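OsmC family protein (Rhodothermus marinus, PDB 5CML) probably hydrolyses carboxylic esters through this alpha/beta-hydrolase-type esterase domain, one part of a longer protein that also carries an OsmC domain. Local coordinates at residues Ala60-Asp65 and Cys92-Ala97; Ala103-His108 and Leu116-Glu121; Ala127-Gly132 and Gly245-Arg250. All blocks are in the same frame, centred on the assembly; numbering follows the deposited sequence.

How the contacts relate
Each contact packs a helix, or in contact 2 the chain around a helix end, against a strand of the same mixed eight-stranded sheet. Contacts 1 and 2 lie on one face, their centres 12 Å apart, and touch where Cys-92 SG meets Leu-105 CD2 at 4.2 Å. Contact 3 lies on the other face, with centres 10 Å from contact 2 and 16 Å from contact 1. Strands 104-108 and 127-131 are neighbours, and Gly-107 O probably accepts a hydrogen bond from Ile-131 N at 2.9 Å. Contact 2 borders the probable active site: strand 104-108 leads into a likely nucleophile elbow at Ser-109, whose arrangement with His-229 and Asp-200 is consistent with a catalytic triad.

Contact 1 of 3, residues Ala60-Asp65 and Cys92-Ala97; sequences AVLRFD and CRFLSA
Leu-62 meets Leu-95 and Phe-94 across a wholly apolar junction, with no hydrogen bond between the two segments. Leu-62 gives up 71 of the 132 Å² buried here, more than any other residue. Leu-62 CD2 stands opposite the fork of Leu-95, 3.8 Å from Leu-95 CG. The same methyl, Leu-62 CD2, lies almost as near to both branches, 4.0 Å from Leu-95 CD1 and 4.1 Å from Leu-95 CD2. Leu-62 CB in turn rests 4.1 Å from Leu-95 CD1. The two side chains therefore run alongside each other in opposite senses, overlapping along their length, while the backbones keep a separation of 8.3 Å between Leu-62 CA and Leu-95 CA. With Leu-62 CG turned anti to its own nitrogen (chi1 -175°), the isobutyl group reaches out from the strand to the helix. Leu-95 answers from the other direction, its CG set anti to the carbonyl carbon (chi1 -75°), which presents the fork to Leu-62 CD2.

This is the sandwich arrangement of the alpha/beta-hydrolase fold, in which helices flank a central sheet. Strand 59-65 lies between its antiparallel neighbour 15-22 and its parallel neighbour 30-36, and helix 85-98 covers the face to which Leu-62 points. The opposite face belongs to helix 45-56, against which Val-61 packs.

Phe-94 adds the third surface. Phe-94 CD2 comes within 4.0 Å of Leu-62 CD2, the same methyl that Leu-95 engages, so one methyl serves both helix residues. The methyl approaches the ring obliquely. Phe-94 also meets the ring of Phe-8, with planes inclined by about 25°. Leu-62 likewise extends its packing beyond the helix, touching Leu-33 on one adjacent strand and Ala-18 and Leu-20 on the other.

Contact 2 of 3, residues Ala103-His108 and Leu116-Glu121; sequences ALLIGH and LAVAGE
Leu-105 reaches Ala-119 and Val-118 with a single methyl, CD1. Leu-105 CD1 lies 3.8 Å from Ala-119 CA and 3.9 Å from Ala-119 CB, so the methyl rests on the backbone of that residue as well as on its side chain. Val-118 CG2 is a more distant neighbour of Leu-105 CD1 at 4.5 Å. The two segments belong to a beta-alpha-beta unit of the alpha/beta-hydrolase fold, made of strand 104-108, helix 110-118 and strand 127-131. The contact ties the strand to the chain around the far end of the helix that follows it, and it is small: 86 Å² in all, of which Leu-105 accounts for 48 Å².

The short side chain of Ala-119 allows a close approach, the CA atoms of Leu-105 and Ala-119 being 7.3 Å apart. Leu-105 has CG anti to its carbonyl carbon (chi1 -66°), and this torsion carries the branch out toward the helical segment. Beyond the segments, Leu-105 also touches Leu-33 of the adjoining strand and Val-125, while Ala-119 packs on Val-128 and Met-188. Just after Val-118 the chain turns with a 2.8 Å hydrogen bond from Glu-121 N to Val-118 O, and the Glu-121 carboxylate forms a salt bridge with Arg-89.

Toward the other end of the strand, Gly-107 probably begins a GxSxG nucleophile elbow. The His-108 ring beside it is stacked on Phe-38 and held at both nitrogens, ND1 being hydrogen-bonded to Cys-37 N and NE2 to His-229 O.

Contact 3 of 3, residues Ala127-Gly132 and Gly245-Arg250; sequences AVATIG and GAWARR
Strand 127-131 and the helical segment 245-250 run nearly antiparallel, their directions 160° apart and their axes 9.0 Å distant at the closest point. The backbones come nearest at Ala-127 and Ala-248, whose CA atoms are separated by 6.4 Å. That short spacing suits the small residues on both sides. Trp-247 contributes the largest single share of the buried surface, 59 of 141 Å².

Trp-247 holds CG anti to its backbone nitrogen (chi1 174°), which directs the ring from the helix onto the strand. The six-membered ring does the touching: Trp-247 CZ3 is 3.8 Å from Ala-127 CB, while Trp-247 CH2 lies 3.6 Å from Val-128 O. Ala-129 CB makes a looser contact with Trp-247 CZ3 at 4.5 Å. All three partners approach the indole obliquely. Val-128 thus takes part through its carbonyl oxygen, for its side chain points away from the helix. Ala-127 and Ala-129 point toward it, as expected for residues two apart on a strand. No hydrogen bond joins the segments, so the evidence is for van der Waals packing.

The Trp-247 ring extends past this strand to Leu-193 of the neighbouring strand 192-196 and to Pro-191, and it meets Tyr-251 edge-to-face one turn further along its own helix. Helix 234-252 therefore spans more than one strand on this face, with Leu-244 resting on Ala-129 and Val-240 on Ile-131. On the reverse face Val-128 and Thr-130 pack against Val-115 and Leu-116 of helix 110-118, so strand 127-131 lies between two helices in the alpha-beta-alpha layering of the alpha/beta-hydrolase fold.

Contact 1 of 3, residues Ala60-Asp65 and Cys92-Ala97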
ATOM      1  N   ALA A  60      -1.184  15.242   0.320  1.00 21.96           N
ATOM      2  CA  ALA A  60      -0.916  14.833   1.685  1.00 21.39           C
ATOM      3  C   ALA A  60      -0.903  13.325   1.694  1.00 21.88           C
ATOM      4  O   ALA A  60      -1.705  12.707   1.000  1.00 22.44           O
ATOM      5  CB  ALA A  60      -1.975  15.395   2.670  1.00 22.52           C
ATOM      6  N   VAL A  61      -0.018  12.741   2.491  1.00 21.23           N
ATOM      7  CA  VAL A  61       0.179  11.285   2.487  1.00 21.39           C
ATOM      8  C   VAL A  61       0.149  10.728   3.909  1.00 20.20           C
ATOM      9  O   VAL A  61       0.953  11.144   4.759  1.00 22.82           O
ATOM     10  CB  VAL A  61       1.536  10.892   1.833  1.00 22.37           C
ATOM     11  CG1 VAL A  61       1.673   9.385   1.776  1.00 22.50           C
ATOM     12  CG2 VAL A  61       1.685  11.453   0.416  1.00 23.81           C
ATOM     13  N   LEU A  62      -0.772   9.798   4.163  1.00 20.12           N
ATOM     14  CA  LEU A  62      -0.796   9.066   5.427  1.00 19.84           C
ATOM     15  C   LEU A  62      -0.068   7.741   5.212  1.00 21.84           C
ATOM     16  O   LEU A  62      -0.564   6.838   4.525  1.00 22.89           O
ATOM     17  CB  LEU A  62      -2.223   8.825   5.919  1.00 20.74           C
ATOM     18  CG  LEU A  62      -2.349   8.159   7.298  1.00 23.05           C
ATOM     19  CD1 LEU A  62      -1.854   9.097   8.412  1.00 25.26           C
ATOM     20  CD2 LEU A  62      -3.775   7.759   7.570  1.00 24.42           C
ATOM     21  N   ARG A  63       1.104   7.629   5.816  1.00 20.94           N
ATOM     22  CA  ARG A  63       1.893   6.414   5.737  1.00 23.39           C
ATOM     23  C   ARG A  63       1.461   5.466   6.822  1.00 22.85           C
ATOM     24  O   ARG A  63       1.516   5.792   8.011  1.00 24.60           O
ATOM     25  CB  ARG A  63       3.370   6.730   5.882  1.00 23.96           C
ATOM     26  CG  ARG A  63       3.929   7.481   4.717  1.00 26.65           C
ATOM     27  CD  ARG A  63       5.389   7.696   4.882  1.00 30.55           C
ATOM     28  NE  ARG A  63       5.706   8.905   5.642  1.00 32.86           N
ATOM     29  CZ  ARG A  63       6.514   8.942   6.694  1.00 33.71           C
ATOM     30  NH1 ARG A  63       7.055   7.820   7.182  1.00 33.66           N
ATOM     31  NH2 ARG A  63       6.762  10.110   7.276  1.00 34.55           N
ATOM     32  N   PHE A  64       1.014   4.292   6.401  1.00 22.61           N
ATOM     33  CA  PHE A  64       0.563   3.279   7.326  1.00 25.20           C
ATOM     34  C   PHE A  64       1.487   2.086   7.215  1.00 24.56           C
ATOM     35  O   PHE A  64       1.610   1.485   6.149  1.00 23.26           O
ATOM     36  CB  PHE A  64      -0.876   2.885   7.030  1.00 28.98           C
ATOM     37  CG  PHE A  64      -1.397   1.826   7.933  1.00 34.96           C
ATOM     38  CD1 PHE A  64      -1.931   2.160   9.165  1.00 40.21           C
ATOM     39  CD2 PHE A  64      -1.334   0.491   7.567  1.00 39.14           C
ATOM     40  CE1 PHE A  64      -2.413   1.187  10.009  1.00 42.12           C
ATOM     41  CE2 PHE A  64      -1.817  -0.494   8.414  1.00 41.76           C
ATOM     42  CZ  PHE A  64      -2.351  -0.142   9.633  1.00 43.16           C
ATOM     43  N   ASP A  65       2.150   1.772   8.318  1.00 25.21           N
ATOM     44  CA  ASP A  65       3.096   0.665   8.368  1.00 26.21           C
ATOM     45  C   ASP A  65       2.368  -0.667   8.472  1.00 25.05           C
ATOM     46  O   ASP A  65       1.886  -1.056   9.543  1.00 26.16           O
ATOM     47  CB  ASP A  65       4.036   0.847   9.558  1.00 28.66           C
ATOM     48  CG  ASP A  65       4.911  -0.353   9.798  1.00 32.10           C
ATOM     49  OD1 ASP A  65       5.184  -1.112   8.838  1.00 31.90           O
ATOM     50  OD2 ASP A  65       5.330  -0.534  10.958  1.00 35.16           O
ATOM     51  N   CYS A  92      -8.518   4.823   6.831  1.00 21.89           N
ATOM     52  CA  CYS A  92      -9.350   5.555   5.887  1.00 21.69           C
ATOM     53  C   CYS A  92     -10.415   6.376   6.626  1.00 22.45           C
ATOM     54  O   CYS A  92     -10.668   7.534   6.274  1.00 22.60           O
ATOM     55  CB  CYS A  92     -10.011   4.612   4.901  1.00 25.44           C
ATOM     56  SG  CYS A  92      -8.895   3.895   3.664  1.00 29.82           S
ATOM     57  N   ARG A  93     -11.018   5.784   7.657  1.00 23.29           N
ATOM     58  CA  ARG A  93     -12.016   6.496   8.471  1.00 22.42           C
ATOM     59  C   ARG A  93     -11.394   7.695   9.187  1.00 22.50           C
ATOM     60  O   ARG A  93     -12.026   8.743   9.319  1.00 23.00           O
ATOM     61  CB  ARG A  93     -12.676   5.548   9.485  1.00 23.92           C
ATOM     62  CG  ARG A  93     -13.592   4.520   8.790  1.00 26.04           C
ATOM     63  CD  ARG A  93     -14.552   3.855   9.760  1.00 27.64           C
ATOM     64  NE  ARG A  93     -13.837   3.215  10.850  1.00 27.93           N
ATOM     65  CZ  ARG A  93     -13.378   1.969  10.832  1.00 28.25           C
ATOM     66  NH1 ARG A  93     -13.555   1.179   9.769  1.00 29.42           N
ATOM     67  NH2 ARG A  93     -12.743   1.505  11.895  1.00 29.55           N
ATOM     68  N   PHE A  94     -10.152   7.542   9.636  1.00 21.77           N
ATOM     69  CA  PHE A  94      -9.439   8.625  10.308  1.00 22.70           C
ATOM     70  C   PHE A  94      -9.289   9.801   9.348  1.00 21.12           C
ATOM     71  O   PHE A  94      -9.570  10.943   9.704  1.00 22.68           O
ATOM     72  CB  PHE A  94      -8.076   8.134  10.801  1.00 22.66           C
ATOM     73  CG  PHE A  94      -7.112   9.235  11.145  1.00 23.37           C
ATOM     74  CD1 PHE A  94      -7.192   9.886  12.359  1.00 22.78           C
ATOM     75  CD2 PHE A  94      -6.119   9.615  10.258  1.00 25.35           C
ATOM     76  CE1 PHE A  94      -6.306  10.891  12.679  1.00 24.48           C
ATOM     77  CE2 PHE A  94      -5.231  10.625  10.589  1.00 24.79           C
ATOM     78  CZ  PHE A  94      -5.330  11.259  11.795  1.00 24.99           C
ATOM     79  N   LEU A  95      -8.886   9.512   8.107  1.00 20.63           N
ATOM     80  CA  LEU A  95      -8.728  10.583   7.118  1.00 20.23           C
ATOM     81  C   LEU A  95     -10.067  11.243   6.786  1.00 20.91           C
ATOM     82  O   LEU A  95     -10.154  12.488   6.676  1.00 20.77           O
ATOM     83  CB  LEU A  95      -8.061  10.040   5.849  1.00 21.23           C
ATOM     84  CG  LEU A  95      -6.562   9.777   5.948  1.00 22.21           C
ATOM     85  CD1 LEU A  95      -6.123   9.087   4.668  1.00 23.58           C
ATOM     86  CD2 LEU A  95      -5.741  11.091   6.171  1.00 24.59           C
ATOM     87  N   SER A  96     -11.109  10.420   6.651  1.00 20.91           N
ATOM     88  CA  SER A  96     -12.440  10.937   6.359  1.00 22.45           C
ATOM     89  C   SER A  96     -12.926  11.883   7.444  1.00 22.96           C
ATOM     90  O   SER A  96     -13.533  12.910   7.148  1.00 25.00           O
ATOM     91  CB  SER A  96     -13.448   9.787   6.192  1.00 23.91           C
ATOM     92  OG  SER A  96     -13.187   9.081   5.009  1.00 28.18           O
ATOM     93  N   ALA A  97     -12.619  11.560   8.695  1.00 21.56           N
ATOM     94  CA  ALA A  97     -13.099  12.359   9.823  1.00 22.07           C
ATOM     95  C   ALA A  97     -12.243  13.602  10.052  1.00 21.75           C
ATOM     96  O   ALA A  97     -12.767  14.714  10.179  1.00 22.84           O
ATOM     97  CB  ALA A  97     -13.124  11.513  11.072  1.00 23.44           C
TER

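Contact 2 of 3, residues Ala103-His108 and Leu116-Glu121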
ATOM      1  N   ALA A 103      -8.507  10.150  -1.732  1.00 21.50           N
ATOM      2  CA  ALA A 103      -8.835  10.040  -3.138  1.00 19.81           C
ATOM      3  C   ALA A 103      -7.859   9.113  -3.845  1.00 20.05           C
ATOM      4  O   ALA A 103      -8.118   8.708  -4.957  1.00 20.49           O
ATOM      5  CB  ALA A 103      -8.822  11.409  -3.797  1.00 22.24           C
ATOM      6  N   LEU A 104      -6.761   8.770  -3.179  1.00 19.20           N
ATOM      7  CA  LEU A 104      -5.721   7.905  -3.758  1.00 19.17           C
ATOM      8  C   LEU A 104      -5.323   6.882  -2.720  1.00 19.07           C
ATOM      9  O   LEU A 104      -5.028   7.245  -1.570  1.00 21.24           O
ATOM     10  CB  LEU A 104      -4.497   8.731  -4.184  1.00 19.70           C
ATOM     11  CG  LEU A 104      -3.220   8.025  -4.662  1.00 20.91           C
ATOM     12  CD1 LEU A 104      -3.457   7.233  -5.906  1.00 20.72           C
ATOM     13  CD2 LEU A 104      -2.117   9.044  -4.902  1.00 22.02           C
ATOM     14  N   LEU A 105      -5.352   5.602  -3.103  1.00 18.48           N
ATOM     15  CA  LEU A 105      -4.785   4.544  -2.290  1.00 17.88           C
ATOM     16  C   LEU A 105      -3.506   4.066  -2.943  1.00 19.92           C
ATOM     17  O   LEU A 105      -3.480   3.832  -4.152  1.00 20.77           O
ATOM     18  CB  LEU A 105      -5.750   3.364  -2.162  1.00 20.75           C
ATOM     19  CG  LEU A 105      -7.035   3.615  -1.397  1.00 23.39           C
ATOM     20  CD1 LEU A 105      -7.865   2.292  -1.319  1.00 25.16           C
ATOM     21  CD2 LEU A 105      -6.813   4.197   0.005  1.00 25.08           C
ATOM     22  N   ILE A 106      -2.482   3.871  -2.123  1.00 18.78           N
ATOM     23  CA  ILE A 106      -1.186   3.365  -2.562  1.00 19.71           C
ATOM     24  C   ILE A 106      -0.815   2.192  -1.678  1.00 18.99           C
ATOM     25  O   ILE A 106      -0.886   2.301  -0.454  1.00 19.58           O
ATOM     26  CB  ILE A 106      -0.062   4.435  -2.446  1.00 19.16           C
ATOM     27  CG1 ILE A 106      -0.484   5.770  -3.062  1.00 19.18           C
ATOM     28  CG2 ILE A 106       1.237   3.906  -3.062  1.00 19.92           C
ATOM     29  CD1 ILE A 106       0.408   6.969  -2.622  1.00 21.10           C
ATOM     30  N   GLY A 107      -0.392   1.083  -2.277  1.00 19.22           N
ATOM     31  CA  GLY A 107       0.025  -0.062  -1.496  1.00 19.76           C
ATOM     32  C   GLY A 107       1.315  -0.676  -1.996  1.00 20.24           C
ATOM     33  O   GLY A 107       1.463  -0.924  -3.183  1.00 21.85           O
ATOM     34  N   HIS A 108       2.234  -0.965  -1.083  1.00 19.07           N
ATOM     35  CA  HIS A 108       3.476  -1.648  -1.429  1.00 19.76           C
ATOM     36  C   HIS A 108       3.461  -3.071  -0.881  1.00 18.31           C
ATOM     37  O   HIS A 108       3.051  -3.294   0.255  1.00 20.03           O
ATOM     38  CB  HIS A 108       4.668  -0.861  -0.879  1.00 19.92           C
ATOM     39  CG  HIS A 108       5.929  -1.661  -0.771  1.00 21.31           C
ATOM     40  ND1 HIS A 108       6.491  -2.012   0.439  1.00 21.90           N
ATOM     41  CD2 HIS A 108       6.764  -2.137  -1.727  1.00 21.65           C
ATOM     42  CE1 HIS A 108       7.607  -2.688   0.223  1.00 22.81           C
ATOM     43  NE2 HIS A 108       7.788  -2.788  -1.083  1.00 21.69           N
ATOM     44  N   LEU A 116      -5.836  -3.094  -2.939  1.00 23.60           N
ATOM     45  CA  LEU A 116      -6.608  -3.510  -4.094  1.00 25.51           C
ATOM     46  C   LEU A 116      -7.864  -4.232  -3.652  1.00 25.90           C
ATOM     47  O   LEU A 116      -8.901  -4.122  -4.294  1.00 28.17           O
ATOM     48  CB  LEU A 116      -5.789  -4.408  -5.022  1.00 25.24           C
ATOM     49  CG  LEU A 116      -4.724  -3.658  -5.813  1.00 27.93           C
ATOM     50  CD1 LEU A 116      -3.781  -4.664  -6.407  1.00 28.36           C
ATOM     51  CD2 LEU A 116      -5.352  -2.800  -6.906  1.00 30.13           C
ATOM     52  N   ALA A 117      -7.775  -4.958  -2.545  1.00 26.13           N
ATOM     53  CA  ALA A 117      -8.925  -5.695  -2.043  1.00 27.98           C
ATOM     54  C   ALA A 117      -9.983  -4.807  -1.379  1.00 27.48           C
ATOM     55  O   ALA A 117     -11.164  -5.180  -1.331  1.00 30.71           O
ATOM     56  CB  ALA A 117      -8.469  -6.771  -1.064  1.00 28.32           C
ATOM     57  N   VAL A 118      -9.584  -3.649  -0.853  1.00 27.19           N
ATOM     58  CA  VAL A 118     -10.545  -2.769  -0.179  1.00 28.39           C
ATOM     59  C   VAL A 118     -10.924  -1.514  -0.968  1.00 28.25           C
ATOM     60  O   VAL A 118     -11.840  -0.814  -0.567  1.00 29.55           O
ATOM     61  CB  VAL A 118     -10.035  -2.307   1.212  1.00 30.30           C
ATOM     62  CG1 VAL A 118      -9.731  -3.521   2.089  1.00 31.98           C
ATOM     63  CG2 VAL A 118      -8.832  -1.343   1.098  1.00 30.82           C
ATOM     64  N   ALA A 119     -10.252  -1.231  -2.080  1.00 27.85           N
ATOM     65  CA  ALA A 119     -10.491   0.034  -2.786  1.00 29.41           C
ATOM     66  C   ALA A 119     -11.965   0.194  -3.157  1.00 29.45           C
ATOM     67  O   ALA A 119     -12.538   1.278  -3.039  1.00 29.50           O
ATOM     68  CB  ALA A 119      -9.629   0.119  -4.028  1.00 30.47           C
ATOM     69  N   GLY A 120     -12.580  -0.902  -3.583  1.00 27.64           N
ATOM     70  CA  GLY A 120     -13.964  -0.881  -3.992  1.00 29.73           C
ATOM     71  C   GLY A 120     -14.922  -0.587  -2.867  1.00 31.16           C
ATOM     72  O   GLY A 120     -16.095  -0.362  -3.131  1.00 34.54           O
ATOM     73  N   GLU A 121     -14.434  -0.586  -1.627  1.00 30.52           N
ATOM     74  CA  GLU A 121     -15.279  -0.310  -0.466  1.00 30.85           C
ATOM     75  C   GLU A 121     -15.464   1.189  -0.206  1.00 29.60           C
ATOM     76  O   GLU A 121     -16.317   1.577   0.601  1.00 31.30           O
ATOM     77  CB  GLU A 121     -14.695  -0.962   0.807  1.00 31.24           C
ATOM     78  CG  GLU A 121     -14.484  -2.485   0.738  1.00 33.05           C
ATOM     79  CD  GLU A 121     -13.826  -3.048   2.000  1.00 34.43           C
ATOM     80  OE1 GLU A 121     -13.850  -2.352   3.030  1.00 34.99           O
ATOM     81  OE2 GLU A 121     -13.276  -4.183   1.970  1.00 35.13           O
TER

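Contact 3 of 3, residues Ala127-Gly132 and Gly245-Arg250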
ATOM      1  N   ALA A 127      -8.417   6.668  -7.524  1.00 19.66           N
ATOM      2  CA  ALA A 127      -7.264   6.056  -8.191  1.00 20.38           C
ATOM      3  C   ALA A 127      -6.514   5.168  -7.221  1.00 20.16           C
ATOM      4  O   ALA A 127      -6.520   5.425  -6.011  1.00 20.16           O
ATOM      5  CB  ALA A 127      -6.326   7.127  -8.771  1.00 22.45           C
ATOM      6  N   VAL A 128      -5.922   4.088  -7.742  1.00 19.11           N
ATOM      7  CA  VAL A 128      -5.187   3.138  -6.922  1.00 18.15           C
ATOM      8  C   VAL A 128      -3.872   2.821  -7.589  1.00 17.57           C
ATOM      9  O   VAL A 128      -3.825   2.632  -8.808  1.00 18.97           O
ATOM     10  CB  VAL A 128      -5.973   1.813  -6.720  1.00 20.78           C
ATOM     11  CG1 VAL A 128      -5.176   0.793  -5.866  1.00 23.21           C
ATOM     12  CG2 VAL A 128      -7.360   2.085  -6.143  1.00 22.89           C
ATOM     13  N   ALA A 129      -2.812   2.739  -6.792  1.00 17.07           N
ATOM     14  CA  ALA A 129      -1.478   2.447  -7.309  1.00 17.38           C
ATOM     15  C   ALA A 129      -0.806   1.454  -6.364  1.00 19.34           C
ATOM     16  O   ALA A 129      -0.942   1.561  -5.128  1.00 21.02           O
ATOM     17  CB  ALA A 129      -0.638   3.715  -7.444  1.00 17.66           C
ATOM     18  N   THR A 130      -0.087   0.488  -6.928  1.00 18.91           N
ATOM     19  CA  THR A 130       0.626  -0.473  -6.107  1.00 19.23           C
ATOM     20  C   THR A 130       2.048  -0.670  -6.580  1.00 17.31           C
ATOM     21  O   THR A 130       2.370  -0.389  -7.733  1.00 19.66           O
ATOM     22  CB  THR A 130      -0.081  -1.860  -6.086  1.00 21.23           C
ATOM     23  OG1 THR A 130      -0.112  -2.410  -7.403  1.00 22.60           O
ATOM     24  CG2 THR A 130      -1.504  -1.735  -5.559  1.00 24.77           C
ATOM     25  N   ILE A 131       2.877  -1.171  -5.672  1.00 16.67           N
ATOM     26  CA  ILE A 131       4.304  -1.399  -5.911  1.00 18.13           C
ATOM     27  C   ILE A 131       4.664  -2.820  -5.466  1.00 16.80           C
ATOM     28  O   ILE A 131       4.613  -3.129  -4.269  1.00 19.20           O
ATOM     29  CB  ILE A 131       5.175  -0.393  -5.134  1.00 18.91           C
ATOM     30  CG1 ILE A 131       4.715   1.037  -5.396  1.00 21.43           C
ATOM     31  CG2 ILE A 131       6.662  -0.576  -5.434  1.00 19.54           C
ATOM     32  CD1 ILE A 131       5.000   1.985  -4.250  1.00 23.68           C
ATOM     33  N   GLY A 132       5.032  -3.688  -6.401  1.00 18.02           N
ATOM     34  CA  GLY A 132       5.472  -5.019  -6.026  1.00 19.00           C
ATOM     35  C   GLY A 132       4.365  -5.892  -5.453  1.00 20.04           C
ATOM     36  O   GLY A 132       4.637  -6.797  -4.675  1.00 22.13           O
ATOM     37  N   GLY A 245       2.588  10.530  -8.521  1.00 21.41           N
ATOM     38  CA  GLY A 245       1.932  11.806  -8.285  1.00 23.09           C
ATOM     39  C   GLY A 245       1.422  12.429  -9.573  1.00 21.60           C
ATOM     40  O   GLY A 245       0.319  12.954  -9.634  1.00 21.88           O
ATOM     41  N   ALA A 246       2.236  12.372 -10.621  1.00 19.36           N
ATOM     42  CA  ALA A 246       1.840  12.940 -11.906  1.00 19.09           C
ATOM     43  C   ALA A 246       0.647  12.190 -12.500  1.00 20.14           C
ATOM     44  O   ALA A 246      -0.283  12.785 -13.046  1.00 21.34           O
ATOM     45  CB  ALA A 246       3.046  12.929 -12.879  1.00 21.13           C
ATOM     46  N   TRP A 247       0.694  10.866 -12.407  1.00 18.96           N
ATOM     47  CA  TRP A 247      -0.375  10.045 -12.934  1.00 19.34           C
ATOM     48  C   TRP A 247      -1.693  10.283 -12.210  1.00 18.61           C
ATOM     49  O   TRP A 247      -2.724  10.465 -12.828  1.00 20.56           O
ATOM     50  CB  TRP A 247       0.018   8.578 -12.850  1.00 19.83           C
ATOM     51  CG  TRP A 247      -1.051   7.646 -13.224  1.00 18.04           C
ATOM     52  CD1 TRP A 247      -1.409   7.265 -14.492  1.00 20.61           C
ATOM     53  CD2 TRP A 247      -1.936   6.962 -12.334  1.00 19.00           C
ATOM     54  NE1 TRP A 247      -2.467   6.384 -14.441  1.00 19.70           N
ATOM     55  CE2 TRP A 247      -2.798   6.170 -13.126  1.00 19.30           C
ATOM     56  CE3 TRP A 247      -2.069   6.925 -10.944  1.00 19.71           C
ATOM     57  CZ2 TRP A 247      -3.778   5.357 -12.572  1.00 21.44           C
ATOM     58  CZ3 TRP A 247      -3.046   6.105 -10.394  1.00 20.94           C
ATOM     59  CH2 TRP A 247      -3.888   5.345 -11.209  1.00 22.45           C
ATOM     60  N   ALA A 248      -1.650  10.286 -10.895  1.00 18.33           N
ATOM     61  CA  ALA A 248      -2.875  10.356 -10.136  1.00 19.86           C
ATOM     62  C   ALA A 248      -3.547  11.720 -10.219  1.00 20.45           C
ATOM     63  O   ALA A 248      -4.738  11.827  -9.974  1.00 21.16           O
ATOM     64  CB  ALA A 248      -2.612   9.977  -8.663  1.00 20.32           C
ATOM     65  N   ARG A 249      -2.800  12.755 -10.582  1.00 21.99           N
ATOM     66  CA  ARG A 249      -3.356  14.095 -10.674  1.00 24.23           C
ATOM     67  C   ARG A 249      -4.507  14.165 -11.697  1.00 25.04           C
ATOM     68  O   ARG A 249      -5.417  14.981 -11.554  1.00 28.10           O
ATOM     69  CB  ARG A 249      -2.251  15.090 -11.039  1.00 26.56           C
ATOM     70  CG  ARG A 249      -2.658  16.526 -10.913  1.00 34.28           C
ATOM     71  CD  ARG A 249      -1.528  17.428 -11.351  1.00 40.05           C
ATOM     72  NE  ARG A 249      -0.558  17.524 -10.276  1.00 46.73           N
ATOM     73  CZ  ARG A 249      -0.739  18.286  -9.197  1.00 49.48           C
ATOM     74  NH1 ARG A 249      -1.839  19.015  -9.069  1.00 51.69           N
ATOM     75  NH2 ARG A 249       0.175  18.319  -8.251  1.00 50.63           N
ATOM     76  N   ARG A 250      -4.471  13.297 -12.707  1.00 22.95           N
ATOM     77  CA  ARG A 250      -5.532  13.229 -13.724  1.00 24.71           C
ATOM     78  C   ARG A 250      -6.892  12.901 -13.093  1.00 23.63           C
ATOM     79  O   ARG A 250      -7.951  13.293 -13.607  1.00 27.65           O
ATOM     80  CB  ARG A 250      -5.178  12.179 -14.784  1.00 24.56           C
ATOM     81  CG  ARG A 250      -6.187  12.007 -15.937  1.00 28.32           C
ATOM     82  CD  ARG A 250      -6.328  13.293 -16.746  1.00 33.82           C
ATOM     83  NE  ARG A 250      -7.278  13.197 -17.859  1.00 36.68           N
ATOM     84  CZ  ARG A 250      -8.590  13.397 -17.746  1.00 38.46           C
ATOM     85  NH1 ARG A 250      -9.133  13.690 -16.563  1.00 39.96           N
ATOM     86  NH2 ARG A 250      -9.369  13.301 -18.816  1.00 39.57           N
TER